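Local atomic coordinates of protein HRI1 (Saccharomyces cerevisiae, PDB entry 3RBY), a protein that is of unknown function and non-essential, but interacts with the protein kinase HRR25 and may interact with SEC72. Residues A[6-11]-A[50-55]; A[136-141]-A[199-204]; A[153-158]-A[221-226]; A[195-200]-A[205-210]. All coordinates share one frame; numbering follows the deposited sequence.

Contact 1: A[6-11]-A[50-55]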
loop_
_atom_site.group_PDB
_atom_site.type_symbol
_atom_site.label_atom_id
_atom_site.label_comp_id
_atom_site.label_asym_id
_atom_site.label_seq_id
_atom_site.Cartn_x
_atom_site.Cartn_y
_atom_site.Cartn_z
ATOM N N LEU A 6 7.792 4.351 -6.421
ATOM C CA LEU A 6 7.249 4.057 -5.091
ATOM C C LEU A 6 6.195 5.057 -4.590
ATOM O O LEU A 6 6.342 6.273 -4.744
ATOM C CB LEU A 6 8.373 3.915 -4.067
ATOM C CG LEU A 6 9.375 2.852 -4.531
ATOM C CD1 LEU A 6 10.535 3.537 -5.223
ATOM C CD2 LEU A 6 9.869 1.985 -3.370
ATOM N N LYS A 7 5.136 4.520 -3.987
ATOM C CA LYS A 7 4.053 5.319 -3.434
ATOM C C LYS A 7 4.239 5.341 -1.921
ATOM O O LYS A 7 4.395 4.278 -1.300
ATOM C CB LYS A 7 2.716 4.690 -3.799
ATOM C CG LYS A 7 1.511 5.585 -3.564
ATOM C CD LYS A 7 0.944 5.436 -2.151
ATOM C CE LYS A 7 -0.059 6.573 -1.864
ATOM N NZ LYS A 7 -0.643 6.507 -0.487
ATOM N N ARG A 8 4.284 6.530 -1.320
ATOM C CA ARG A 8 4.488 6.573 0.124
ATOM C C ARG A 8 3.194 6.208 0.846
ATOM O O ARG A 8 2.122 6.689 0.475
ATOM C CB ARG A 8 5.012 7.931 0.602
ATOM C CG ARG A 8 5.379 7.887 2.072
ATOM C CD ARG A 8 6.379 8.945 2.497
ATOM N NE ARG A 8 5.879 10.315 2.379
ATOM C CZ ARG A 8 5.018 10.866 3.220
ATOM N NH1 ARG A 8 4.543 10.139 4.220
ATOM N NH2 ARG A 8 4.610 12.123 3.062
ATOM N N LEU A 9 3.319 5.353 1.867
ATOM C CA LEU A 9 2.187 4.821 2.637
ATOM C C LEU A 9 2.030 5.514 3.982
ATOM O O LEU A 9 0.918 5.619 4.501
ATOM C CB LEU A 9 2.362 3.322 2.891
ATOM C CG LEU A 9 2.394 2.441 1.646
ATOM C CD1 LEU A 9 2.782 0.995 2.008
ATOM C CD2 LEU A 9 1.047 2.506 0.923
ATOM N N LEU A 10 3.148 5.946 4.562
ATOM C CA LEU A 10 3.103 6.723 5.794
ATOM C C LEU A 10 4.401 7.456 6.044
ATOM O O LEU A 10 5.465 7.028 5.584
ATOM C CB LEU A 10 2.741 5.854 7.010
ATOM C CG LEU A 10 3.816 4.992 7.666
ATOM C CD1 LEU A 10 4.713 5.823 8.596
ATOM C CD2 LEU A 10 3.158 3.868 8.449
ATOM N N PHE A 11 4.281 8.559 6.779
ATOM C CA PHE A 11 5.391 9.362 7.279
ATOM C C PHE A 11 5.242 9.398 8.806
ATOM O O PHE A 11 4.130 9.578 9.318
ATOM C CB PHE A 11 5.272 10.789 6.726
ATOM C CG PHE A 11 6.474 11.655 6.986
ATOM C CD1 PHE A 11 7.708 11.091 7.278
ATOM C CD2 PHE A 11 6.370 13.036 6.945
ATOM C CE1 PHE A 11 8.818 11.890 7.527
ATOM C CE2 PHE A 11 7.481 13.844 7.188
ATOM C CZ PHE A 11 8.704 13.265 7.482
ATOM N N PRO A 50 0.585 23.700 -2.375
ATOM C CA PRO A 50 -0.041 22.447 -1.941
ATOM C C PRO A 50 0.907 21.259 -1.986
ATOM O O PRO A 50 0.607 20.246 -2.617
ATOM C CB PRO A 50 -1.168 22.254 -2.959
ATOM C CG PRO A 50 -0.681 22.941 -4.183
ATOM C CD PRO A 50 0.109 24.125 -3.704
ATOM N N PHE A 51 2.040 21.389 -1.309
ATOM C CA PHE A 51 2.999 20.292 -1.203
ATOM C C PHE A 51 3.585 20.254 0.189
ATOM O O PHE A 51 3.931 21.307 0.748
ATOM C CB PHE A 51 4.154 20.500 -2.177
ATOM C CG PHE A 51 3.727 20.616 -3.607
ATOM C CD1 PHE A 51 3.492 21.861 -4.184
ATOM C CD2 PHE A 51 3.571 19.483 -4.381
ATOM C CE1 PHE A 51 3.104 21.964 -5.511
ATOM C CE2 PHE A 51 3.186 19.577 -5.707
ATOM C CZ PHE A 51 2.945 20.818 -6.276
ATOM N N GLU A 52 3.734 19.053 0.734
ATOM C CA GLU A 52 4.372 18.876 2.028
ATOM C C GLU A 52 5.857 19.111 1.783
ATOM O O GLU A 52 6.562 19.660 2.630
ATOM C CB GLU A 52 3.988 17.527 2.634
ATOM C CG GLU A 52 4.958 17.017 3.684
ATOM C CD GLU A 52 4.644 15.602 4.127
ATOM O OE1 GLU A 52 5.342 14.669 3.678
ATOM O OE2 GLU A 52 3.698 15.422 4.921
ATOM N N TRP A 53 6.321 18.691 0.610
ATOM C CA TRP A 53 7.718 18.848 0.223
ATOM C C TRP A 53 7.945 18.325 -1.193
ATOM O O TRP A 53 7.065 17.700 -1.783
ATOM C CB TRP A 53 8.555 18.045 1.220
ATOM C CG TRP A 53 10.026 18.301 1.112
ATOM C CD1 TRP A 53 10.629 19.458 0.712
ATOM C CD2 TRP A 53 11.083 17.381 1.407
ATOM N NE1 TRP A 53 11.994 19.316 0.741
ATOM C CE2 TRP A 53 12.299 18.049 1.165
ATOM C CE3 TRP A 53 11.119 16.056 1.854
ATOM C CZ2 TRP A 53 13.537 17.438 1.352
ATOM C CZ3 TRP A 53 12.348 15.452 2.041
ATOM C CH2 TRP A 53 13.540 16.143 1.790
ATOM N N ALA A 54 9.132 18.585 -1.732
ATOM C CA ALA A 54 9.487 18.135 -3.073
ATOM C C ALA A 54 10.995 18.218 -3.273
ATOM O O ALA A 54 11.628 19.191 -2.864
ATOM C CB ALA A 54 8.763 18.962 -4.121
ATOM N N PHE A 55 11.570 17.197 -3.900
ATOM C CA PHE A 55 13.008 17.168 -4.120
ATOM C C PHE A 55 13.348 16.301 -5.320
ATOM O O PHE A 55 12.518 15.514 -5.794
ATOM C CB PHE A 55 13.770 16.710 -2.866
ATOM C CG PHE A 55 13.494 15.278 -2.439
ATOM C CD1 PHE A 55 12.677 15.009 -1.338
ATOM C CD2 PHE A 55 14.084 14.205 -3.101
ATOM C CE1 PHE A 55 12.435 13.692 -0.916
ATOM C CE2 PHE A 55 13.856 12.882 -2.682
ATOM C CZ PHE A 55 13.027 12.628 -1.587
#
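Arg8 and Glu52 reach out from two strands of the same antiparallel sheet and join in a salt bridge, with NH2 of Arg8 2.7 Å from OE1 of Glu52. The backbones stay far apart, Phe11 CA and Glu52 CA being 10.9 Å from each other, so the contact is made by side chains alone, Arg8 and Phe11 from one segment and Glu52 from the other. Arg8 starts out with CG opposite its own backbone N (chi1 -173°) and then bends at chi3, which swings the guanidinium toward the glutamate. Glu52 runs out extended, and the two chains cross at about a right angle although the guanidinium and carboxylate planes are only 18° apart. A single carboxylate oxygen makes the close approach, and the same OE1 lies 3.8 Å from CD2 of Phe11, whose ring plane is steeply inclined to the carboxylate. Arg8 suits this buried place because its several N-H groups can serve more than one acid: NH1 forms a second salt bridge, with Glu19. Strand 4-12 lies between strands 124-132 and 24-27; Trp130 of the former touches Arg8, while Glu52, at a corner of the chain where strand 51-57 turns, also rests on Thr21 and Phe39.

Contact 2: A[136-141]-A[199-204]; sequences SREDLV and EKDSGK
Glu138 lays its carboxylate over that of Asp201, the two planes stacked 19° apart, while its OE2 reaches the backbone of the type I beta turn from Lys200 to Gly203. OE2 accepts a hydrogen bond from Asp201 N at 2.6 Å, met nearly along the C-O axis and fairly straight, with 162° at the hydrogen. The CG of Glu138 sits between its backbone N and carbonyl carbon (chi1 84°), and the extended chain beyond carries the acid across to the turn. There OE2 also lies 3.3 Å from CB of Lys200, whose bent chain brings CD close too. Two acids so close, OE2 of Glu138 being 3.5 Å from OD1 of Asp201, would be expected to repel; the salt bridge from Arg175 to Asp201 OD1 probably offsets this. With an alanine in place of Glu138, the Asp201 amide is likely to lose this acceptor and the turn its direct tie to segment 136-141. Glycine suits the end of the turn, since Gly203 has a positive phi at which a side chain would press on the preceding carbonyl. One water completes the link, accepting from Glu138 N at 3.0 Å and donating to Asp201 OD1 at 2.8 Å.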
loop_
_atom_site.group_PDB
_atom_site.type_symbol
_atom_site.label_atom_id
_atom_site.label_comp_id
_atom_site.label_asym_id
_atom_site.label_seq_id
_atom_site.Cartn_x
_atom_site.Cartn_y
_atom_site.Cartn_z
ATOM N N SER A 136 4.002 0.422 -15.349
ATOM C CA SER A 136 3.423 0.170 -16.660
ATOM C C SER A 136 1.891 0.130 -16.634
ATOM O O SER A 136 1.278 -0.068 -17.679
ATOM C CB SER A 136 3.995 -1.100 -17.279
ATOM O OG SER A 136 3.748 -2.230 -16.463
ATOM N N ARG A 137 1.285 0.343 -15.456
ATOM C CA ARG A 137 -0.182 0.418 -15.322
ATOM C C ARG A 137 -0.657 1.847 -15.118
ATOM O O ARG A 137 0.060 2.660 -14.519
ATOM C CB ARG A 137 -0.650 -0.398 -14.120
ATOM C CG ARG A 137 0.072 -1.714 -14.008
ATOM C CD ARG A 137 -0.269 -2.572 -15.194
ATOM N NE ARG A 137 -1.352 -3.489 -14.867
ATOM C CZ ARG A 137 -1.193 -4.807 -14.738
ATOM N NH1 ARG A 137 -2.233 -5.564 -14.416
ATOM N NH2 ARG A 137 0.004 -5.372 -14.942
ATOM N N GLU A 138 -1.869 2.154 -15.583
ATOM C CA GLU A 138 -2.453 3.476 -15.316
ATOM C C GLU A 138 -3.070 3.591 -13.911
ATOM O O GLU A 138 -3.281 4.695 -13.405
ATOM C CB GLU A 138 -3.452 3.883 -16.400
ATOM C CG GLU A 138 -4.867 3.338 -16.232
ATOM C CD GLU A 138 -5.786 3.778 -17.370
ATOM O OE1 GLU A 138 -7.019 3.626 -17.237
ATOM O OE2 GLU A 138 -5.273 4.269 -18.404
ATOM N N ASP A 139 -3.342 2.453 -13.280
ATOM C CA ASP A 139 -3.738 2.437 -11.873
ATOM C C ASP A 139 -2.521 2.193 -10.967
ATOM O O ASP A 139 -1.443 1.806 -11.427
ATOM C CB ASP A 139 -4.774 1.336 -11.650
ATOM C CG ASP A 139 -6.083 1.626 -12.341
ATOM O OD1 ASP A 139 -6.689 2.686 -12.050
ATOM O OD2 ASP A 139 -6.496 0.801 -13.179
ATOM N N LEU A 140 -2.719 2.395 -9.669
ATOM C CA LEU A 140 -1.690 2.107 -8.680
ATOM C C LEU A 140 -1.795 0.654 -8.232
ATOM O O LEU A 140 -2.543 0.336 -7.309
ATOM C CB LEU A 140 -1.838 3.034 -7.473
ATOM C CG LEU A 140 -0.913 4.250 -7.410
ATOM C CD1 LEU A 140 -0.847 4.950 -8.756
ATOM C CD2 LEU A 140 -1.373 5.209 -6.324
ATOM N N VAL A 141 -1.050 -0.227 -8.890
ATOM C CA VAL A 141 -1.086 -1.648 -8.559
ATOM C C VAL A 141 0.141 -2.077 -7.760
ATOM O O VAL A 141 1.275 -1.788 -8.139
ATOM C CB VAL A 141 -1.206 -2.527 -9.819
ATOM C CG1 VAL A 141 -1.493 -1.670 -11.040
ATOM C CG2 VAL A 141 0.057 -3.348 -10.016
ATOM N N GLU A 199 0.151 8.756 -18.774
ATOM C CA GLU A 199 -0.297 8.276 -20.082
ATOM C C GLU A 199 -1.244 7.095 -19.874
ATOM O O GLU A 199 -0.826 6.008 -19.466
ATOM C CB GLU A 199 0.868 7.887 -20.997
ATOM C CG GLU A 199 0.399 7.162 -22.269
ATOM C CD GLU A 199 1.538 6.793 -23.223
ATOM O OE1 GLU A 199 1.475 5.707 -23.859
ATOM O OE2 GLU A 199 2.493 7.595 -23.346
ATOM N N LYS A 200 -2.523 7.343 -20.144
ATOM C CA LYS A 200 -3.601 6.380 -19.966
ATOM C C LYS A 200 -3.573 5.327 -21.067
ATOM O O LYS A 200 -3.032 5.573 -22.152
ATOM C CB LYS A 200 -4.956 7.108 -20.037
ATOM C CG LYS A 200 -5.178 8.177 -18.985
ATOM C CD LYS A 200 -5.456 7.564 -17.626
ATOM C CE LYS A 200 -6.540 8.327 -16.883
ATOM N NZ LYS A 200 -7.881 8.125 -17.503
ATOM N N ASP A 201 -4.175 4.169 -20.798
ATOM C CA ASP A 201 -4.301 3.120 -21.808
ATOM C C ASP A 201 -4.960 3.639 -23.094
ATOM O O ASP A 201 -4.743 3.082 -24.165
ATOM C CB ASP A 201 -5.082 1.914 -21.266
ATOM C CG ASP A 201 -4.476 1.335 -19.987
ATOM O OD1 ASP A 201 -3.302 1.636 -19.670
ATOM O OD2 ASP A 201 -5.188 0.569 -19.295
ATOM N N SER A 202 -5.759 4.702 -22.991
ATOM C CA SER A 202 -6.314 5.343 -24.186
ATOM C C SER A 202 -5.207 5.852 -25.118
ATOM O O SER A 202 -5.421 6.047 -26.320
ATOM C CB SER A 202 -7.282 6.484 -23.821
ATOM O OG SER A 202 -6.669 7.504 -23.036
ATOM N N GLY A 203 -4.015 6.048 -24.564
ATOM C CA GLY A 203 -2.925 6.640 -25.315
ATOM C C GLY A 203 -2.789 8.124 -25.023
ATOM O O GLY A 203 -1.700 8.685 -25.165
ATOM N N LYS A 204 -3.887 8.762 -24.618
ATOM C CA LYS A 204 -3.837 10.161 -24.200
ATOM C C LYS A 204 -3.133 10.290 -22.844
ATOM O O LYS A 204 -3.052 9.330 -22.075
ATOM C CB LYS A 204 -5.242 10.755 -24.100
ATOM C CG LYS A 204 -6.297 10.045 -24.949
ATOM C CD LYS A 204 -7.566 10.892 -25.091
ATOM C CE LYS A 204 -7.557 11.659 -26.411
ATOM N NZ LYS A 204 -6.196 12.186 -26.746
HETATM O O HOH W 1 -2.681 -0.040 -17.487
#

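Contact 3: A[153-158]-A[221-226]; sequences NARSIV and SYENLK. With SO4 (sulfate ion), chain F.
Segment 153-158 runs from a loop into the strand 156-161, and segment 221-226 is an irregular loop beside it; the closest CA atoms, those of Ile157 and Tyr222, are 7.8 Å apart, so side chains and water bridge the two. This is a loop packed against the antiparallel sheet that holds strand 156-161 between strands 166-173 and 236-244. Ile157, a branched residue suited to a buried strand, puts CD1 4.0 Å from CB of Tyr222. Arg155 extends from CG to NE, bringing NH1 to the edge of the Tyr222 ring, near its plane, with guanidinium and ring turned 67° apart. The same NH1 makes a long salt bridge of 3.7 Å to OE2 of Glu223, while NE is held by the carbonyl of Gly174. The backbone N of Arg155 also donates to O1 of a sulfate, probably from the crystallisation liquor. A water in the guanidinium plane accepts from Arg155 NH1 at 3.2 Å and from Tyr222 N at 3.0 Å, and donates to Glu223 OE2.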
loop_
_atom_site.group_PDB
_atom_site.type_symbol
_atom_site.label_atom_id
_atom_site.label_comp_id
_atom_site.label_asym_id
_atom_site.label_seq_id
_atom_site.Cartn_x
_atom_site.Cartn_y
_atom_site.Cartn_z
ATOM N N ASN A 153 9.104 -4.168 -18.337
ATOM C CA ASN A 153 9.653 -3.664 -19.585
ATOM C C ASN A 153 9.537 -2.131 -19.632
ATOM O O ASN A 153 9.832 -1.497 -20.658
ATOM C CB ASN A 153 8.928 -4.297 -20.777
ATOM C CG ASN A 153 9.889 -4.877 -21.807
ATOM O OD1 ASN A 153 10.823 -5.612 -21.456
ATOM N ND2 ASN A 153 9.680 -4.532 -23.085
ATOM N N ALA A 154 9.128 -1.550 -18.501
ATOM C CA ALA A 154 8.794 -0.132 -18.430
ATOM C C ALA A 154 9.948 0.742 -18.890
ATOM O O ALA A 154 11.080 0.617 -18.407
ATOM C CB ALA A 154 8.364 0.263 -17.032
ATOM N N ARG A 155 9.647 1.622 -19.838
ATOM C CA ARG A 155 10.601 2.623 -20.280
ATOM C C ARG A 155 11.081 3.470 -19.104
ATOM O O ARG A 155 10.360 3.657 -18.097
ATOM C CB ARG A 155 9.965 3.528 -21.328
ATOM C CG ARG A 155 8.867 4.381 -20.758
ATOM C CD ARG A 155 8.167 5.171 -21.840
ATOM N NE ARG A 155 6.997 5.833 -21.276
ATOM C CZ ARG A 155 6.421 6.907 -21.803
ATOM N NH1 ARG A 155 6.911 7.437 -22.917
ATOM N NH2 ARG A 155 5.366 7.450 -21.209
ATOM N N SER A 156 12.310 3.970 -19.243
ATOM C CA SER A 156 12.939 4.833 -18.244
ATOM C C SER A 156 13.623 5.974 -18.984
ATOM O O SER A 156 14.646 5.770 -19.655
ATOM C CB SER A 156 13.941 4.034 -17.412
ATOM O OG SER A 156 14.538 4.825 -16.391
ATOM N N ILE A 157 13.051 7.171 -18.862
ATOM C CA ILE A 157 13.476 8.326 -19.657
ATOM C C ILE A 157 13.635 9.564 -18.781
ATOM O O ILE A 157 12.774 9.863 -17.958
ATOM C CB ILE A 157 12.479 8.621 -20.813
ATOM C CG1 ILE A 157 12.370 7.406 -21.751
ATOM C CG2 ILE A 157 12.902 9.865 -21.591
ATOM C CD1 ILE A 157 11.256 7.511 -22.799
ATOM N N VAL A 158 14.752 10.269 -18.935
ATOM C CA VAL A 158 15.003 11.453 -18.127
ATOM C C VAL A 158 15.445 12.612 -19.023
ATOM O O VAL A 158 16.319 12.433 -19.883
ATOM C CB VAL A 158 16.073 11.182 -17.048
ATOM C CG1 VAL A 158 16.266 12.397 -16.136
ATOM C CG2 VAL A 158 15.699 9.959 -16.218
ATOM N N SER A 221 5.895 14.845 -24.111
ATOM C CA SER A 221 5.882 13.703 -25.020
ATOM C C SER A 221 7.313 13.219 -25.225
ATOM O O SER A 221 8.224 14.030 -25.432
ATOM C CB SER A 221 5.271 14.097 -26.370
ATOM O OG SER A 221 5.517 13.112 -27.366
ATOM N N TYR A 222 7.516 11.907 -25.185
ATOM C CA TYR A 222 8.871 11.368 -25.186
ATOM C C TYR A 222 9.051 10.362 -26.308
ATOM O O TYR A 222 9.992 9.562 -26.312
ATOM C CB TYR A 222 9.167 10.787 -23.811
ATOM C CG TYR A 222 8.596 11.704 -22.759
ATOM C CD1 TYR A 222 7.357 11.452 -22.191
ATOM C CD2 TYR A 222 9.252 12.875 -22.406
ATOM C CE1 TYR A 222 6.813 12.312 -21.261
ATOM C CE2 TYR A 222 8.721 13.740 -21.482
ATOM C CZ TYR A 222 7.501 13.458 -20.910
ATOM O OH TYR A 222 6.970 14.331 -19.975
ATOM N N GLU A 223 8.147 10.451 -27.278
ATOM C CA GLU A 223 8.214 9.642 -28.485
ATOM C C GLU A 223 9.324 10.099 -29.430
ATOM O O GLU A 223 9.579 11.303 -29.596
ATOM C CB GLU A 223 6.862 9.652 -29.215
ATOM C CG GLU A 223 5.751 8.950 -28.439
ATOM C CD GLU A 223 6.211 7.618 -27.837
ATOM O OE1 GLU A 223 6.321 6.613 -28.575
ATOM O OE2 GLU A 223 6.471 7.579 -26.612
ATOM N N ASN A 224 9.992 9.122 -30.036
ATOM C CA ASN A 224 10.944 9.405 -31.105
ATOM C C ASN A 224 12.030 10.389 -30.682
ATOM O O ASN A 224 12.362 11.344 -31.397
ATOM C CB ASN A 224 10.201 9.882 -32.358
ATOM C CG ASN A 224 9.087 8.922 -32.774
ATOM O OD1 ASN A 224 9.347 7.852 -33.328
ATOM N ND2 ASN A 224 7.842 9.306 -32.509
ATOM N N LEU A 225 12.571 10.140 -29.496
ATOM C CA LEU A 225 13.734 10.855 -29.014
ATOM C C LEU A 225 14.859 9.840 -28.929
ATOM O O LEU A 225 14.641 8.647 -29.142
ATOM C CB LEU A 225 13.455 11.450 -27.643
ATOM C CG LEU A 225 12.383 12.534 -27.584
ATOM C CD1 LEU A 225 12.206 13.025 -26.153
ATOM C CD2 LEU A 225 12.770 13.686 -28.492
ATOM N N LYS A 226 16.067 10.302 -28.645
ATOM C CA LYS A 226 17.136 9.372 -28.288
ATOM C C LYS A 226 18.018 10.037 -27.253
ATOM O O LYS A 226 17.883 11.244 -27.011
ATOM C CB LYS A 226 17.942 8.920 -29.513
ATOM C CG LYS A 226 18.453 10.050 -30.384
ATOM C CD LYS A 226 19.234 9.517 -31.592
ATOM C CE LYS A 226 19.711 10.672 -32.459
ATOM N NZ LYS A 226 18.575 11.589 -32.794
HETATM S S SO4 F . 5.367 1.333 -20.570
HETATM O O1 SO4 F . 6.749 1.837 -20.555
HETATM O O2 SO4 F . 4.611 1.858 -19.428
HETATM O O3 SO4 F . 5.386 -0.130 -20.468
HETATM O O4 SO4 F . 4.717 1.780 -21.822
HETATM O O HOH W 2 5.461 9.833 -24.564
#

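Contact 4: A[195-200]-A[205-210]; sequences IRLLEK and SEFLLS
Leu197 sets its CD2 over one face of the solvent-side Phe207 ring, a CH-pi contact 4.0 Å from the centroid and 5° off the ring normal. Ile195 CG2 meets that ring at its edge. A glycine at Leu197 would probably strip that face of cover and leave the ring freer to turn. The tight part is the backbone ladder of an antiparallel beta hairpin: Leu198 pairs with Glu206, N to O at 2.8 Å and O to N at 2.7 Å. At a classic beta bulge Leu208 and Leu209 both face Arg196, whose O accepts from Leu208 N at 2.9 Å and, weakly, from Leu209 N, while Arg196 N donates to Leu209 O. Leu209 CD1 lies over one face of the Arg196 guanidinium, off toward its rim, and NH1 and NH2 are hydrogen-bonded to the Phe22 carbonyl and to Gln178. Looser are side chains at the turn: bent Lys200 brings NZ within 3.4 Å of Glu206 OE2, a long, weak salt bridge, and Ser205 OG touches Glu199 CB.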
loop_
_atom_site.group_PDB
_atom_site.type_symbol
_atom_site.label_atom_id
_atom_site.label_comp_id
_atom_site.label_asym_id
_atom_site.label_seq_id
_atom_site.Cartn_x
_atom_site.Cartn_y
_atom_site.Cartn_z
ATOM N N ILE A 195 4.983 18.942 -12.494
ATOM C CA ILE A 195 3.918 18.225 -13.164
ATOM C C ILE A 195 3.964 16.753 -12.793
ATOM O O ILE A 195 5.047 16.186 -12.544
ATOM C CB ILE A 195 4.023 18.349 -14.675
ATOM C CG1 ILE A 195 5.397 17.867 -15.128
ATOM C CG2 ILE A 195 3.806 19.793 -15.098
ATOM C CD1 ILE A 195 5.434 17.434 -16.584
ATOM N N ARG A 196 2.780 16.160 -12.723
ATOM C CA ARG A 196 2.635 14.724 -12.633
ATOM C C ARG A 196 1.705 14.371 -13.776
ATOM O O ARG A 196 0.568 14.844 -13.832
ATOM C CB ARG A 196 2.023 14.314 -11.305
ATOM C CG ARG A 196 2.892 13.375 -10.513
ATOM C CD ARG A 196 2.119 12.185 -10.027
ATOM N NE ARG A 196 1.371 12.479 -8.819
ATOM C CZ ARG A 196 1.876 12.575 -7.585
ATOM N NH1 ARG A 196 1.056 12.831 -6.578
ATOM N NH2 ARG A 196 3.169 12.424 -7.336
ATOM N N LEU A 197 2.214 13.588 -14.714
ATOM C CA LEU A 197 1.491 13.313 -15.938
ATOM C C LEU A 197 1.307 11.810 -16.039
ATOM O O LEU A 197 2.207 11.052 -15.671
ATOM C CB LEU A 197 2.320 13.794 -17.123
ATOM C CG LEU A 197 1.827 14.878 -18.071
ATOM C CD1 LEU A 197 2.807 14.942 -19.228
ATOM C CD2 LEU A 197 0.405 14.603 -18.579
ATOM N N LEU A 198 0.150 11.373 -16.534
ATOM C CA LEU A 198 -0.113 9.951 -16.680
ATOM C C LEU A 198 -0.559 9.660 -18.101
ATOM O O LEU A 198 -1.523 10.266 -18.593
ATOM C CB LEU A 198 -1.181 9.498 -15.674
ATOM C CG LEU A 198 -1.646 8.032 -15.677
ATOM C CD1 LEU A 198 -0.523 7.094 -15.258
ATOM C CD2 LEU A 198 -2.862 7.857 -14.752
ATOM N N GLU A 199 0.151 8.756 -18.774
ATOM C CA GLU A 199 -0.297 8.276 -20.082
ATOM C C GLU A 199 -1.244 7.095 -19.874
ATOM O O GLU A 199 -0.826 6.008 -19.466
ATOM C CB GLU A 199 0.868 7.887 -20.997
ATOM C CG GLU A 199 0.399 7.162 -22.269
ATOM C CD GLU A 199 1.538 6.793 -23.223
ATOM O OE1 GLU A 199 1.475 5.707 -23.859
ATOM O OE2 GLU A 199 2.493 7.595 -23.346
ATOM N N LYS A 200 -2.523 7.343 -20.144
ATOM C CA LYS A 200 -3.601 6.380 -19.966
ATOM C C LYS A 200 -3.573 5.327 -21.067
ATOM O O LYS A 200 -3.032 5.573 -22.152
ATOM C CB LYS A 200 -4.956 7.108 -20.037
ATOM C CG LYS A 200 -5.178 8.177 -18.985
ATOM C CD LYS A 200 -5.456 7.564 -17.626
ATOM C CE LYS A 200 -6.540 8.327 -16.883
ATOM N NZ LYS A 200 -7.881 8.125 -17.503
ATOM N N SER A 205 -2.619 11.483 -22.556
ATOM C CA SER A 205 -1.994 11.743 -21.266
ATOM C C SER A 205 -2.863 12.696 -20.479
ATOM O O SER A 205 -3.623 13.478 -21.044
ATOM C CB SER A 205 -0.596 12.336 -21.438
ATOM O OG SER A 205 0.262 11.404 -22.059
ATOM N N GLU A 206 -2.752 12.632 -19.166
ATOM C CA GLU A 206 -3.598 13.456 -18.334
ATOM C C GLU A 206 -2.799 14.006 -17.162
ATOM O O GLU A 206 -1.927 13.313 -16.617
ATOM C CB GLU A 206 -4.815 12.634 -17.884
ATOM C CG GLU A 206 -5.273 12.869 -16.446
ATOM C CD GLU A 206 -6.562 12.109 -16.120
ATOM O OE1 GLU A 206 -7.044 12.240 -14.969
ATOM O OE2 GLU A 206 -7.088 11.391 -17.016
ATOM N N PHE A 207 -3.078 15.253 -16.790
ATOM C CA PHE A 207 -2.375 15.925 -15.691
ATOM C C PHE A 207 -2.997 15.595 -14.363
ATOM O O PHE A 207 -4.101 16.044 -14.064
ATOM C CB PHE A 207 -2.398 17.451 -15.879
ATOM C CG PHE A 207 -1.502 17.937 -16.986
ATOM C CD1 PHE A 207 -0.155 18.196 -16.746
ATOM C CD2 PHE A 207 -1.994 18.117 -18.272
ATOM C CE1 PHE A 207 0.687 18.635 -17.774
ATOM C CE2 PHE A 207 -1.160 18.552 -19.304
ATOM C CZ PHE A 207 0.181 18.812 -19.054
ATOM N N LEU A 208 -2.292 14.830 -13.547
ATOM C CA LEU A 208 -2.773 14.526 -12.209
ATOM C C LEU A 208 -2.510 15.717 -11.304
ATOM O O LEU A 208 -3.163 15.907 -10.273
ATOM C CB LEU A 208 -2.051 13.300 -11.663
ATOM C CG LEU A 208 -2.228 12.024 -12.480
ATOM C CD1 LEU A 208 -1.717 10.832 -11.684
ATOM C CD2 LEU A 208 -3.698 11.819 -12.890
ATOM N N LEU A 209 -1.535 16.519 -11.708
ATOM C CA LEU A 209 -1.080 17.639 -10.915
ATOM C C LEU A 209 -0.250 18.545 -11.822
ATOM O O LEU A 209 0.434 18.077 -12.747
ATOM C CB LEU A 209 -0.290 17.114 -9.726
ATOM C CG LEU A 209 0.753 17.917 -8.967
ATOM C CD1 LEU A 209 1.351 16.978 -7.939
ATOM C CD2 LEU A 209 1.850 18.427 -9.884
ATOM N N SER A 210 -0.366 19.847 -11.588
ATOM C CA SER A 210 0.286 20.851 -12.415
ATOM C C SER A 210 0.350 22.163 -11.651
ATOM O O SER A 210 -0.666 22.824 -11.438
ATOM C CB SER A 210 -0.472 21.040 -13.729
ATOM O OG SER A 210 0.007 22.170 -14.437
#

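Overall arrangement
Contacts 1, 3 and 4 are partly buried, while contact 2 is a surface meeting of loops. Contact 1 ties two strands of the larger sheet by charge, whereas contacts 3 and 4 both reach the smaller sheet. Only contact 4 rests on strand pairing, interrupted by a bulge, with apolar cover added; contact 2 relies on a backbone amide and water, and contact 3 mixes apolar touch with water and a long ion pair. Contacts 2 and 4 share Glu199 and Lys200, at the turn end of one hairpin. Glu199 also reaches Arg155 of contact 3 through a weak, long ion pair. Between the sheets, Phe51 CE2 of contact 1 packs 3.9 Å from Leu209 CD1 of contact 4. Contacts 1 and 2 both touch the second subunit.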